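PDB 7CJ3: phosphodiesterase from Salpingoeca rosetta, which belongs to the bacteriorhodopsin-like membrane proteins and holds retinal within its helical transmembrane domain. Local coordinates for residues T191-Y194 / V195-M199. Sequence-based numbering, arbitrary orientation.
With OLC ((2R)-2,3-dihydroxypropyl (9Z)-octadec-9-enoate), chain O; RET (retinal), chain K.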
loop_
_atom_site.group_PDB
_atom_site.type_symbol
_atom_site.label_atom_id
_atom_site.label_comp_id
_atom_site.label_asym_id
_atom_site.label_seq_id
_atom_site.Cartn_x
_atom_site.Cartn_y
_atom_site.Cartn_z
ATOM N N THR B 191 30.351 -2.208 -5.287
ATOM C CA THR B 191 29.775 -1.419 -6.405
ATOM C C THR B 191 28.544 -0.653 -5.903
ATOM O O THR B 191 28.378 0.537 -6.259
ATOM C CB THR B 191 29.388 -2.352 -7.549
ATOM O OG1 THR B 191 30.458 -3.285 -7.717
ATOM C CG2 THR B 191 29.101 -1.594 -8.822
ATOM N N TYR B 192 27.715 -1.312 -5.088
ATOM C CA TYR B 192 26.551 -0.680 -4.414
ATOM C C TYR B 192 27.002 0.582 -3.653
ATOM O O TYR B 192 26.240 1.596 -3.721
ATOM C CB TYR B 192 25.802 -1.677 -3.525
ATOM C CG TYR B 192 24.736 -1.019 -2.682
ATOM C CD1 TYR B 192 23.466 -0.765 -3.196
ATOM C CD2 TYR B 192 25.007 -0.604 -1.383
ATOM C CE1 TYR B 192 22.487 -0.147 -2.429
ATOM C CE2 TYR B 192 24.035 0.004 -0.607
ATOM C CZ TYR B 192 22.773 0.244 -1.130
ATOM O OH TYR B 192 21.837 0.858 -0.359
ATOM N N ILE B 193 28.165 0.551 -2.965
ATOM C CA ILE B 193 28.737 1.750 -2.274
ATOM C C ILE B 193 29.085 2.809 -3.339
ATOM O O ILE B 193 28.691 3.992 -3.174
ATOM C CB ILE B 193 29.981 1.419 -1.421
ATOM C CG1 ILE B 193 29.760 0.297 -0.408
ATOM C CG2 ILE B 193 30.498 2.674 -0.719
ATOM C CD1 ILE B 193 28.700 0.607 0.599
ATOM N N TYR B 194 29.832 2.408 -4.376
ATOM C CA TYR B 194 30.232 3.294 -5.491
ATOM C C TYR B 194 28.977 3.992 -6.040
ATOM O O TYR B 194 28.995 5.221 -6.299
ATOM C CB TYR B 194 31.003 2.489 -6.539
ATOM C CG TYR B 194 31.148 3.195 -7.865
ATOM C CD1 TYR B 194 32.216 4.039 -8.125
ATOM C CD2 TYR B 194 30.194 3.030 -8.855
ATOM C CE1 TYR B 194 32.330 4.712 -9.332
ATOM C CE2 TYR B 194 30.272 3.720 -10.053
ATOM C CZ TYR B 194 31.349 4.553 -10.298
ATOM O OH TYR B 194 31.411 5.197 -11.499
ATOM N N VAL B 195 27.902 3.222 -6.203
ATOM C CA VAL B 195 26.611 3.683 -6.789
ATOM C C VAL B 195 25.963 4.714 -5.856
ATOM O O VAL B 195 25.581 5.816 -6.351
ATOM C CB VAL B 195 25.683 2.477 -7.051
ATOM C CG1 VAL B 195 24.229 2.891 -7.235
ATOM C CG2 VAL B 195 26.149 1.648 -8.243
ATOM N N MET B 196 25.799 4.371 -4.571
ATOM C CA MET B 196 25.108 5.253 -3.592
ATOM C C MET B 196 25.887 6.571 -3.434
ATOM O O MET B 196 25.238 7.622 -3.214
ATOM C CB MET B 196 24.957 4.575 -2.230
ATOM C CG MET B 196 23.936 3.426 -2.208
ATOM S SD MET B 196 22.184 3.917 -2.456
ATOM C CE MET B 196 22.037 3.619 -4.220
ATOM N N LEU B 197 27.221 6.525 -3.555
ATOM C CA LEU B 197 28.098 7.700 -3.335
ATOM C C LEU B 197 27.897 8.678 -4.491
ATOM O O LEU B 197 27.777 9.903 -4.220
ATOM C CB LEU B 197 29.568 7.268 -3.239
ATOM C CG LEU B 197 30.138 7.075 -1.829
ATOM C CD1 LEU B 197 31.501 6.396 -1.878
ATOM C CD2 LEU B 197 30.218 8.401 -1.063
ATOM N N HIS B 198 27.888 8.152 -5.722
ATOM C CA HIS B 198 27.746 8.949 -6.964
ATOM C C HIS B 198 26.310 9.441 -7.094
ATOM O O HIS B 198 26.134 10.596 -7.545
ATOM C CB HIS B 198 28.224 8.177 -8.187
ATOM C CG HIS B 198 29.699 8.246 -8.377
ATOM N ND1 HIS B 198 30.567 7.344 -7.811
ATOM C CD2 HIS B 198 30.454 9.127 -9.080
ATOM C CE1 HIS B 198 31.803 7.658 -8.187
ATOM N NE2 HIS B 198 31.755 8.754 -8.954
ATOM N N MET B 199 25.331 8.630 -6.690
ATOM C CA MET B 199 23.913 9.073 -6.634
ATOM C C MET B 199 23.808 10.276 -5.691
ATOM O O MET B 199 23.166 11.282 -6.087
ATOM C CB MET B 199 22.991 7.972 -6.117
ATOM C CG MET B 199 21.541 8.381 -6.092
ATOM S SD MET B 199 20.972 9.065 -4.487
ATOM C CE MET B 199 21.526 7.770 -3.373
HETATM C C18 OLC O . 34.313 -5.964 1.197
HETATM C C10 OLC O . 33.834 1.299 -3.376
HETATM C C9 OLC O . 33.797 2.416 -4.105
HETATM C C17 OLC O . 35.497 -5.207 0.615
HETATM C C11 OLC O . 34.123 1.243 -1.899
HETATM C C8 OLC O . 34.080 3.782 -3.553
HETATM C C24 OLC O . 39.656 10.342 -5.492
HETATM C C16 OLC O . 34.995 -4.059 -0.271
HETATM C C12 OLC O . 34.650 -0.148 -1.559
HETATM C C7 OLC O . 33.850 4.874 -4.606
HETATM C C15 OLC O . 35.704 -2.711 -0.032
HETATM C C13 OLC O . 33.865 -0.899 -0.474
HETATM C C6 OLC O . 34.692 6.076 -4.200
HETATM C C14 OLC O . 34.781 -1.608 0.544
HETATM C C5 OLC O . 34.123 7.432 -4.573
HETATM C C4 OLC O . 33.939 7.540 -6.066
HETATM C C3 OLC O . 35.231 7.581 -6.897
HETATM C C2 OLC O . 36.159 8.760 -6.545
HETATM C C21 OLC O . 38.645 11.175 -7.634
HETATM C C1 OLC O . 36.995 9.228 -7.734
HETATM C C22 OLC O . 38.831 11.467 -6.137
HETATM O O19 OLC O . 37.381 8.435 -8.576
HETATM O O25 OLC O . 39.114 9.957 -4.222
HETATM O O23 OLC O . 39.457 12.759 -5.944
HETATM O O20 OLC O . 37.347 10.639 -7.902
HETATM C C1 RET K . 21.941 -7.631 -3.587
HETATM C C2 RET K . 23.084 -8.646 -3.632
HETATM C C3 RET K . 24.071 -8.491 -2.563
HETATM C C4 RET K . 24.657 -7.095 -2.563
HETATM C C5 RET K . 23.701 -5.996 -2.936
HETATM C C6 RET K . 22.410 -6.209 -3.287
HETATM C C7 RET K . 21.508 -5.055 -3.417
HETATM C C8 RET K . 20.202 -5.013 -3.893
HETATM C C9 RET K . 19.423 -3.866 -4.227
HETATM C C10 RET K . 18.110 -3.960 -4.754
HETATM C C11 RET K . 17.174 -2.938 -4.951
HETATM C C12 RET K . 15.846 -3.015 -5.356
HETATM C C13 RET K . 14.956 -1.954 -5.592
HETATM C C14 RET K . 13.689 -2.197 -6.091
HETATM C C15 RET K . 12.875 -1.254 -6.853
HETATM C C16 RET K . 21.295 -7.712 -4.982
HETATM C C17 RET K . 20.922 -8.107 -2.536
HETATM C C18 RET K . 24.364 -4.636 -2.873
HETATM C C19 RET K . 19.957 -2.482 -4.017
HETATM C C20 RET K . 15.415 -0.566 -5.263
#
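Y192 and M196, one helical turn apart, meet on the retinal-facing side of helix 178-207. The tyrosine can be followed outward. Its CB lies 3.4 Å from the retinal methyl C18, and CG keeps the same neighbour. CD1 is 4.0 Å from each of the retinal methyls C18 and C19, CE1 lies between C19 and M196 CG, and CZ comes within 3.6 Å of M196 CG. With CG anti to the backbone N (chi1 172°) and the ring turned across that bond (chi2 84°), one face is presented to M196. M196 CG lies over that face, towards the rim, in a CH-pi contact; its SD, brought round by bends at chi2 and chi3, stands obliquely 4.6 Å from the ring centroid, a Met-aromatic contact. The phenol OH, near SD, is hydrogen-bonded to S234 OG, which probably helps to hold the far end of the ring.

Y194 and H198 pair on another side of the helix. Y194 O accepts two bonds, from H198 N and, at 3.0 Å, from H198 ND1, which arrive from opposite faces of the carbonyl plane. The oxygen lies in the imidazole plane, so the second bond restrains the ring's rotation. H198 ND1 also sits over one face of the Y194 ring, towards the rim; the two ring planes are inclined at 45°. Y194 OH is hydrogen-bonded to D158 OD2 on helix 153-173. The oleoyl chain of OLC runs past the edge of the Y194 ring and touches L197 CD1, itself 4.0 Å from I193 CG2.

Regular i to i+4 bonds, such as M196 N to Y192 O, hold the turns together. This is a transmembrane helix of the bacteriorhodopsin-like fold, lipid along one side and the retinal pocket, with Y192 in its wall, on another.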